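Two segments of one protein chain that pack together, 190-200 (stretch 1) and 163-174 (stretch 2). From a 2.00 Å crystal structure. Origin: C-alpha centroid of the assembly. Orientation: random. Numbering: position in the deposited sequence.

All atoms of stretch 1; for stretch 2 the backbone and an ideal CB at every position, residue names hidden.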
ATOM      1  N   GLU A 190      -1.785 -14.859 -21.643  1.00 30.20           N
ATOM      2  CA  GLU A 190      -0.959 -13.911 -22.371  1.00 35.83           C
ATOM      3  C   GLU A 190      -0.743 -14.416 -23.797  1.00 36.62           C
ATOM      4  O   GLU A 190      -0.689 -13.611 -24.737  1.00 27.60           O
ATOM      5  CB  GLU A 190       0.363 -13.639 -21.636  1.00 45.44           C
ATOM      6  CG  GLU A 190       1.330 -14.835 -21.496  1.00 50.74           C
ATOM      7  CD  GLU A 190       1.067 -15.747 -20.279  1.00 61.17           C
ATOM      8  OE1 GLU A 190       0.034 -15.603 -19.580  1.00 48.82           O
ATOM      9  OE2 GLU A 190       1.913 -16.635 -20.021  1.00 71.64           O
ATOM     10  N   ASP A 191      -0.653 -15.746 -23.937  1.00 32.14           N
ATOM     11  CA  ASP A 191      -0.576 -16.440 -25.240  1.00 44.94           C
ATOM     12  C   ASP A 191      -1.817 -16.143 -26.071  1.00 39.81           C
ATOM     13  O   ASP A 191      -1.725 -15.854 -27.275  1.00 28.44           O
ATOM     14  CB  ASP A 191      -0.487 -17.973 -25.069  1.00 52.83           C
ATOM     15  CG  ASP A 191       0.883 -18.456 -24.596  1.00 59.05           C
ATOM     16  OD1 ASP A 191       1.816 -17.626 -24.528  1.00 55.72           O
ATOM     17  OD2 ASP A 191       1.028 -19.677 -24.302  1.00 59.91           O
ATOM     18  N   ASP A 192      -2.970 -16.244 -25.405  1.00 29.42           N
ATOM     19  CA  ASP A 192      -4.292 -15.966 -25.976  1.00 23.72           C
ATOM     20  C   ASP A 192      -4.341 -14.556 -26.602  1.00 23.97           C
ATOM     21  O   ASP A 192      -4.955 -14.355 -27.648  1.00 26.71           O
ATOM     22  CB  ASP A 192      -5.331 -16.124 -24.852  1.00 34.61           C
ATOM     23  CG  ASP A 192      -6.785 -15.941 -25.315  1.00 31.83           C
ATOM     24  OD1 ASP A 192      -7.130 -16.206 -26.485  1.00 32.70           O
ATOM     25  OD2 ASP A 192      -7.599 -15.553 -24.463  1.00 34.07           O
ATOM     26  N   ALA A 193      -3.673 -13.595 -25.964  1.00 17.82           N
ATOM     27  CA  ALA A 193      -3.673 -12.198 -26.407  1.00 24.87           C
ATOM     28  C   ALA A 193      -2.643 -11.893 -27.487  1.00 22.91           C
ATOM     29  O   ALA A 193      -2.660 -10.807 -28.063  1.00 19.11           O
ATOM     30  CB  ALA A 193      -3.451 -11.265 -25.205  1.00 32.54           C
ATOM     31  N   THR A 194      -1.765 -12.848 -27.791  1.00 20.02           N
ATOM     32  CA  THR A 194      -0.557 -12.512 -28.548  1.00 19.62           C
ATOM     33  C   THR A 194      -0.309 -13.326 -29.826  1.00 21.38           C
ATOM     34  O   THR A 194       0.029 -12.757 -30.865  1.00 25.80           O
ATOM     35  CB  THR A 194       0.711 -12.599 -27.628  1.00 24.01           C
ATOM     36  OG1 THR A 194       0.500 -11.813 -26.448  1.00 23.15           O
ATOM     37  CG2 THR A 194       1.954 -12.073 -28.353  1.00 19.06           C
ATOM     38  N   ILE A 195      -0.448 -14.648 -29.740  1.00 21.43           N
ATOM     39  CA  ILE A 195      -0.044 -15.536 -30.833  1.00 19.64           C
ATOM     40  C   ILE A 195      -0.768 -15.182 -32.130  1.00 24.50           C
ATOM     41  O   ILE A 195      -0.144 -15.057 -33.183  1.00 22.08           O
ATOM     42  CB  ILE A 195      -0.230 -17.028 -30.452  1.00 24.32           C
ATOM     43  CG1 ILE A 195       0.724 -17.390 -29.311  1.00 27.18           C
ATOM     44  CG2 ILE A 195       0.058 -17.939 -31.638  1.00 28.84           C
ATOM     45  CD1 ILE A 195       2.202 -17.075 -29.635  1.00 27.47           C
ATOM     46  N   TYR A 196      -2.074 -14.964 -32.048  1.00 22.50           N
ATOM     47  CA  TYR A 196      -2.847 -14.660 -33.256  1.00 22.26           C
ATOM     48  C   TYR A 196      -2.374 -13.393 -33.968  1.00 25.25           C
ATOM     49  O   TYR A 196      -2.488 -13.282 -35.196  1.00 27.43           O
ATOM     50  CB  TYR A 196      -4.346 -14.594 -32.950  1.00 19.06           C
ATOM     51  CG  TYR A 196      -4.802 -13.296 -32.329  1.00 20.71           C
ATOM     52  CD1 TYR A 196      -4.687 -13.080 -30.965  1.00 19.12           C
ATOM     53  CD2 TYR A 196      -5.377 -12.299 -33.107  1.00 30.47           C
ATOM     54  CE1 TYR A 196      -5.117 -11.890 -30.388  1.00 22.87           C
ATOM     55  CE2 TYR A 196      -5.813 -11.105 -32.542  1.00 31.84           C
ATOM     56  CZ  TYR A 196      -5.678 -10.909 -31.182  1.00 31.63           C
ATOM     57  OH  TYR A 196      -6.101  -9.726 -30.618  1.00 27.73           O
ATOM     58  N   ARG A 197      -1.832 -12.435 -33.219  1.00 21.57           N
ATOM     59  CA  ARG A 197      -1.311 -11.233 -33.866  1.00 22.69           C
ATOM     60  C   ARG A 197      -0.105 -11.542 -34.760  1.00 24.38           C
ATOM     61  O   ARG A 197       0.068 -10.935 -35.815  1.00 21.79           O
ATOM     62  CB  ARG A 197      -1.007 -10.140 -32.840  1.00 24.40           C
ATOM     63  CG  ARG A 197      -2.256  -9.718 -32.062  1.00 24.11           C
ATOM     64  CD  ARG A 197      -1.988  -8.558 -31.135  1.00 29.25           C
ATOM     65  NE  ARG A 197      -1.562  -8.979 -29.800  1.00 30.83           N
ATOM     66  CZ  ARG A 197      -0.463  -8.536 -29.188  1.00 41.96           C
ATOM     67  NH1 ARG A 197       0.331  -7.669 -29.813  1.00 39.40           N
ATOM     68  NH2 ARG A 197      -0.156  -8.945 -27.951  1.00 24.89           N
ATOM     69  N   LEU A 198       0.724 -12.496 -34.353  1.00 23.41           N
ATOM     70  CA  LEU A 198       1.796 -12.973 -35.231  1.00 23.50           C
ATOM     71  C   LEU A 198       1.257 -13.605 -36.518  1.00 22.47           C
ATOM     72  O   LEU A 198       1.777 -13.356 -37.616  1.00 25.38           O
ATOM     73  CB  LEU A 198       2.669 -13.977 -34.485  1.00 24.95           C
ATOM     74  CG  LEU A 198       3.424 -13.361 -33.312  1.00 23.17           C
ATOM     75  CD1 LEU A 198       3.910 -14.469 -32.373  1.00 22.69           C
ATOM     76  CD2 LEU A 198       4.602 -12.550 -33.854  1.00 22.61           C
ATOM     77  N   TYR A 199       0.213 -14.420 -36.391  1.00 21.23           N
ATOM     78  CA  TYR A 199      -0.435 -15.007 -37.573  1.00 22.46           C
ATOM     79  C   TYR A 199      -0.884 -13.914 -38.563  1.00 26.89           C
ATOM     80  O   TYR A 199      -0.697 -14.020 -39.790  1.00 22.12           O
ATOM     81  CB  TYR A 199      -1.672 -15.802 -37.163  1.00 18.66           C
ATOM     82  CG  TYR A 199      -1.459 -17.030 -36.319  1.00 20.35           C
ATOM     83  CD1 TYR A 199      -0.309 -17.795 -36.426  1.00 26.05           C
ATOM     84  CD2 TYR A 199      -2.448 -17.446 -35.426  1.00 18.45           C
ATOM     85  CE1 TYR A 199      -0.137 -18.932 -35.645  1.00 27.86           C
ATOM     86  CE2 TYR A 199      -2.283 -18.575 -34.638  1.00 20.72           C
ATOM     87  CZ  TYR A 199      -1.132 -19.308 -34.754  1.00 23.73           C
ATOM     88  OH  TYR A 199      -0.981 -20.430 -33.995  1.00 24.67           O
ATOM     89  N   LEU A 200      -1.477 -12.852 -38.032  1.00 22.28           N
ATOM     90  CA  LEU A 200      -1.983 -11.768 -38.886  1.00 21.34           C
ATOM     91  C   LEU A 200      -0.857 -11.033 -39.629  1.00 24.63           C
ATOM     92  O   LEU A 200      -1.106 -10.354 -40.621  1.00 26.53           O
ATOM     93  CB  LEU A 200      -2.841 -10.787 -38.073  1.00 20.35           C
ATOM     94  CG  LEU A 200      -4.149 -11.340 -37.506  1.00 24.21           C
ATOM     95  CD1 LEU A 200      -4.757 -10.367 -36.491  1.00 25.05           C
ATOM     96  CD2 LEU A 200      -5.143 -11.646 -38.639  1.00 24.95           C
ATOM     97  N   UNK A 163      -4.585 -25.203 -29.052  1.00 23.84           N
ATOM     98  CA  UNK A 163      -3.370 -25.352 -29.854  1.00 30.77           C
ATOM     99  C   UNK A 163      -3.037 -24.135 -30.709  1.00 30.85           C
ATOM    100  O   UNK A 163      -1.889 -23.684 -30.734  1.00 26.46           O
ATOM    101  CB  UNK A 163      -3.506 -26.576 -30.761  1.00 30.77           C
ATOM    102  N   UNK A 164      -4.045 -23.614 -31.411  1.00 24.81           N
ATOM    103  CA  UNK A 164      -3.843 -22.555 -32.387  1.00 29.90           C
ATOM    104  C   UNK A 164      -3.591 -21.193 -31.748  1.00 32.85           C
ATOM    105  O   UNK A 164      -2.648 -20.493 -32.107  1.00 31.97           O
ATOM    106  CB  UNK A 164      -5.059 -22.470 -33.311  1.00 29.90           C
ATOM    107  N   UNK A 165      -4.441 -20.808 -30.807  1.00 34.03           N
ATOM    108  CA  UNK A 165      -4.432 -19.417 -30.345  1.00 44.11           C
ATOM    109  C   UNK A 165      -3.863 -19.205 -28.949  1.00 44.55           C
ATOM    110  O   UNK A 165      -3.225 -18.186 -28.682  1.00 48.99           O
ATOM    111  CB  UNK A 165      -5.860 -18.868 -30.378  1.00 44.11           C
ATOM    112  N   UNK A 166      -4.094 -20.151 -28.050  1.00 43.10           N
ATOM    113  CA  UNK A 166      -3.754 -19.901 -26.656  1.00 45.23           C
ATOM    114  C   UNK A 166      -2.502 -20.643 -26.180  1.00 47.92           C
ATOM    115  O   UNK A 166      -2.179 -20.608 -24.991  1.00 53.87           O
ATOM    116  CB  UNK A 166      -4.939 -20.290 -25.770  1.00 45.23           C
ATOM    117  N   UNK A 167      -1.806 -21.313 -27.100  1.00 35.82           N
ATOM    118  CA  UNK A 167      -0.573 -22.027 -26.750  1.00 25.86           C
ATOM    119  C   UNK A 167       0.606 -21.500 -27.568  1.00 24.25           C
ATOM    120  O   UNK A 167       0.632 -21.605 -28.797  1.00 24.01           O
ATOM    121  CB  UNK A 167      -0.741 -23.531 -26.976  1.00 25.86           C
ATOM    122  N   UNK A 168       1.581 -20.915 -26.893  1.00 21.31           N
ATOM    123  CA  UNK A 168       2.725 -20.349 -27.608  1.00 24.57           C
ATOM    124  C   UNK A 168       3.759 -21.337 -28.202  1.00 26.99           C
ATOM    125  O   UNK A 168       4.353 -21.034 -29.240  1.00 24.41           O
ATOM    126  CB  UNK A 168       3.459 -19.413 -26.646  1.00 24.57           C
ATOM    127  N   UNK A 169       4.010 -22.494 -27.541  1.00 19.11           N
ATOM    128  CA  UNK A 169       4.929 -23.440 -28.192  1.00 17.57           C
ATOM    129  C   UNK A 169       4.335 -24.110 -29.420  1.00 22.40           C
ATOM    130  O   UNK A 169       3.191 -23.826 -29.796  1.00 22.98           O
ATOM    131  CB  UNK A 169       5.357 -24.517 -27.194  1.00 17.57           C
ATOM    132  N   UNK A 170       5.127 -25.001 -30.018  1.00 18.63           N
ATOM    133  CA  UNK A 170       4.781 -25.788 -31.227  1.00 17.43           C
ATOM    134  C   UNK A 170       4.865 -24.984 -32.517  1.00 23.14           C
ATOM    135  O   UNK A 170       4.480 -25.464 -33.575  1.00 19.37           O
ATOM    136  CB  UNK A 170       3.367 -26.356 -31.091  1.00 17.43           C
ATOM    137  N   UNK A 171       5.389 -23.764 -32.424  1.00 21.33           N
ATOM    138  CA  UNK A 171       5.308 -22.813 -33.513  1.00 21.80           C
ATOM    139  C   UNK A 171       6.658 -22.167 -33.760  1.00 22.06           C
ATOM    140  O   UNK A 171       7.327 -21.716 -32.830  1.00 21.98           O
ATOM    141  CB  UNK A 171       4.252 -21.746 -33.217  1.00 21.80           C
ATOM    142  N   UNK A 172       7.062 -22.147 -35.024  1.00 22.27           N
ATOM    143  CA  UNK A 172       8.299 -21.495 -35.443  1.00 20.92           C
ATOM    144  C   UNK A 172       7.959 -20.236 -36.242  1.00 23.17           C
ATOM    145  O   UNK A 172       7.285 -20.317 -37.271  1.00 21.15           O
ATOM    146  CB  UNK A 172       9.166 -22.447 -36.270  1.00 20.92           C
ATOM    147  N   UNK A 173       8.420 -19.080 -35.757  1.00 22.03           N
ATOM    148  CA  UNK A 173       8.089 -17.775 -36.340  1.00 21.87           C
ATOM    149  C   UNK A 173       9.311 -17.101 -36.967  1.00 21.54           C
ATOM    150  O   UNK A 173      10.375 -17.077 -36.354  1.00 21.15           O
ATOM    151  CB  UNK A 173       7.487 -16.861 -35.271  1.00 21.87           C
ATOM    152  N   UNK A 174       9.156 -16.525 -38.159  1.00 19.95           N
ATOM    153  CA  UNK A 174      10.140 -15.562 -38.649  1.00 25.39           C
ATOM    154  C   UNK A 174      10.250 -14.462 -37.619  1.00 25.98           C
ATOM    155  O   UNK A 174       9.236 -13.977 -37.105  1.00 22.85           O
ATOM    156  CB  UNK A 174       9.757 -15.001 -40.020  1.00 25.39           C
TER

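Position 163 lies in a helical turn and points away from stretch 1, leaving its identity open; it is Leu-163. At 164 the bond runs sideways, and the ideal CB stands 4.6 Å from OH of Tyr-199. A small or medium side chain would fit, and the backbone carbonyl can serve the phenol whatever the residue. The residue is Thr-164: its O accepts a 2.5 Å hydrogen bond from Tyr-199 OH.

Position 165 points away, yet CB of Tyr-196 and the ring of Tyr-199 offer an apolar surface to a side chain long enough to turn back; leucine, methionine or an aromatic would serve. Phe-165 does so, bringing CD1 to 3.5 Å from Tyr-196 CB, which meets the ring at its edge. Water 1 lies 2.5 Å from Phe-165 O and accepts a hydrogen bond from Tyr-196 N.

The CA at 166 lies 4.0 Å from CA of Asp-192. The sideways CB, 4.3 Å from CB of Asp-192, favors a compact residue such as alanine, serine, threonine or valine. Thr-166 places CG2 3.5 Å from Asp-192 OD1. Water 2 links the backbones, donating to Thr-166 O and accepting from Asp-192 N. Position 167 has extended angles and points away, so many residues would do; it is Phe-167.

At 168 the ideal CB is 3.2 Å from OD1 of Asp-191, and the carboxylate calls for a small donor, though glycine or alanine could leave the backbone NH to it. Ser-168 N gives Asp-191 OD2 a weak 2.9 Å hydrogen bond, and OG lies 3.1 Å from the same OD2. Ile-195 CD1 packs 3.8 Å from Ser-168 CB.

Positions 169 and 170 are little constrained by stretch 1. Phi of -71° permits proline at the first, Pro-169; positive phi at the second would suit glycine or asparagine, but it is Thr-170.

At 171 the bond points toward Ile-195 and Tyr-199, inviting a long aliphatic chain. Lys-171 passes CD 4.0 Å from Ile-195 CG2, and its NZ donates to Leu-163 O (2.7 Å) and Phe-167 O (2.6 Å). Position 172, out of reach, is Leu-172.

Position 173 faces Leu-198, whose CD1 is 5.2 Å from the ideal CB; a large apolar residue is expected. Phe-173 lays one ring face against Leu-198 CD1, a CH-pi contact, and brings CZ to 4.1 Å from Ile-195 CD1. Position 174, beyond reach, is Lys-174.

Stretch 2 163-174: LTFTFSPTKLFK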
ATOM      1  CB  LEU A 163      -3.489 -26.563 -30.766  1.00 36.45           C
ATOM      2  CG  LEU A 163      -2.386 -26.640 -31.819  1.00 32.04           C
ATOM      3  CD1 LEU A 163      -1.059 -26.948 -31.163  1.00 34.22           C
ATOM      4  CD2 LEU A 163      -2.756 -27.676 -32.870  1.00 39.00           C
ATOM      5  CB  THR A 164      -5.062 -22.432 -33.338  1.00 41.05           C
ATOM      6  OG1 THR A 164      -5.275 -23.682 -34.008  1.00 53.35           O
ATOM      7  CG2 THR A 164      -4.829 -21.350 -34.387  1.00 37.09           C
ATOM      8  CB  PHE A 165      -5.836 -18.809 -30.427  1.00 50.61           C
ATOM      9  CG  PHE A 165      -6.366 -18.706 -31.828  1.00 59.26           C
ATOM     10  CD1 PHE A 165      -5.895 -17.732 -32.689  1.00 62.41           C
ATOM     11  CD2 PHE A 165      -7.327 -19.590 -32.286  1.00 63.06           C
ATOM     12  CE1 PHE A 165      -6.375 -17.639 -33.982  1.00 60.93           C
ATOM     13  CE2 PHE A 165      -7.812 -19.496 -33.572  1.00 64.43           C
ATOM     14  CZ  PHE A 165      -7.335 -18.521 -34.423  1.00 62.38           C
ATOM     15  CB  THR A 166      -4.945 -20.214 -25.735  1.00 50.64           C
ATOM     16  OG1 THR A 166      -5.174 -21.624 -25.708  1.00 58.92           O
ATOM     17  CG2 THR A 166      -6.199 -19.525 -26.250  1.00 52.95           C
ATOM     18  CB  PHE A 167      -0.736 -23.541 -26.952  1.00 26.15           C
ATOM     19  CG  PHE A 167       0.254 -24.366 -26.172  1.00 25.50           C
ATOM     20  CD1 PHE A 167       0.457 -24.125 -24.820  1.00 28.50           C
ATOM     21  CD2 PHE A 167       0.977 -25.382 -26.788  1.00 24.38           C
ATOM     22  CE1 PHE A 167       1.375 -24.885 -24.089  1.00 30.42           C
ATOM     23  CE2 PHE A 167       1.897 -26.139 -26.077  1.00 29.68           C
ATOM     24  CZ  PHE A 167       2.097 -25.889 -24.716  1.00 27.55           C
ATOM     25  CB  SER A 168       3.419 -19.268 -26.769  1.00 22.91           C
ATOM     26  OG  SER A 168       3.850 -19.785 -25.530  1.00 33.82           O
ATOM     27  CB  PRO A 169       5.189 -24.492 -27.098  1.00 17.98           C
ATOM     28  CG  PRO A 169       4.940 -23.725 -25.794  1.00 24.68           C
ATOM     29  CD  PRO A 169       3.749 -22.865 -26.137  1.00 21.28           C
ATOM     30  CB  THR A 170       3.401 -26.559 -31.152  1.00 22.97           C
ATOM     31  OG1 THR A 170       2.324 -25.725 -31.591  1.00 24.62           O
ATOM     32  CG2 THR A 170       3.117 -27.106 -29.737  1.00 23.09           C
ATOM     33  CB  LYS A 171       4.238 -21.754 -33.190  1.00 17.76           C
ATOM     34  CG  LYS A 171       2.858 -22.390 -32.922  1.00 18.74           C
ATOM     35  CD  LYS A 171       1.874 -21.434 -32.299  1.00 22.07           C
ATOM     36  CE  LYS A 171       0.588 -22.175 -31.956  1.00 25.59           C
ATOM     37  NZ  LYS A 171       0.774 -23.201 -30.880  1.00 24.77           N
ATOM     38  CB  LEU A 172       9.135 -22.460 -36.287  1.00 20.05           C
ATOM     39  CG  LEU A 172      10.491 -21.967 -36.790  1.00 25.77           C
ATOM     40  CD1 LEU A 172      11.443 -21.790 -35.615  1.00 20.28           C
ATOM     41  CD2 LEU A 172      11.073 -22.920 -37.838  1.00 22.86           C
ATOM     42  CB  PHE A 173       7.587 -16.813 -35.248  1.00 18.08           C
ATOM     43  CG  PHE A 173       6.387 -17.307 -34.482  1.00 22.20           C
ATOM     44  CD1 PHE A 173       5.104 -17.121 -34.979  1.00 21.25           C
ATOM     45  CD2 PHE A 173       6.541 -17.937 -33.256  1.00 22.69           C
ATOM     46  CE1 PHE A 173       3.993 -17.574 -34.277  1.00 18.10           C
ATOM     47  CE2 PHE A 173       5.430 -18.393 -32.536  1.00 18.79           C
ATOM     48  CZ  PHE A 173       4.156 -18.213 -33.052  1.00 16.93           C
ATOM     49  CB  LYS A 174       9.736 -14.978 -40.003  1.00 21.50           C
ATOM     50  CG  LYS A 174      10.052 -15.927 -41.158  1.00 22.21           C
ATOM     51  CD  LYS A 174       9.777 -15.295 -42.499  1.00 31.88           C
ATOM     52  CE  LYS A 174       9.966 -16.309 -43.613  1.00 39.74           C
ATOM     53  NZ  LYS A 174       9.409 -15.824 -44.916  1.00 47.63           N
TER
HETATM   54  O   HOH W   1      -3.797 -16.060 -29.820  1.00 30.23           O
HETATM   55  O   HOH W   2      -3.175 -18.105 -23.094  1.00 40.43           O
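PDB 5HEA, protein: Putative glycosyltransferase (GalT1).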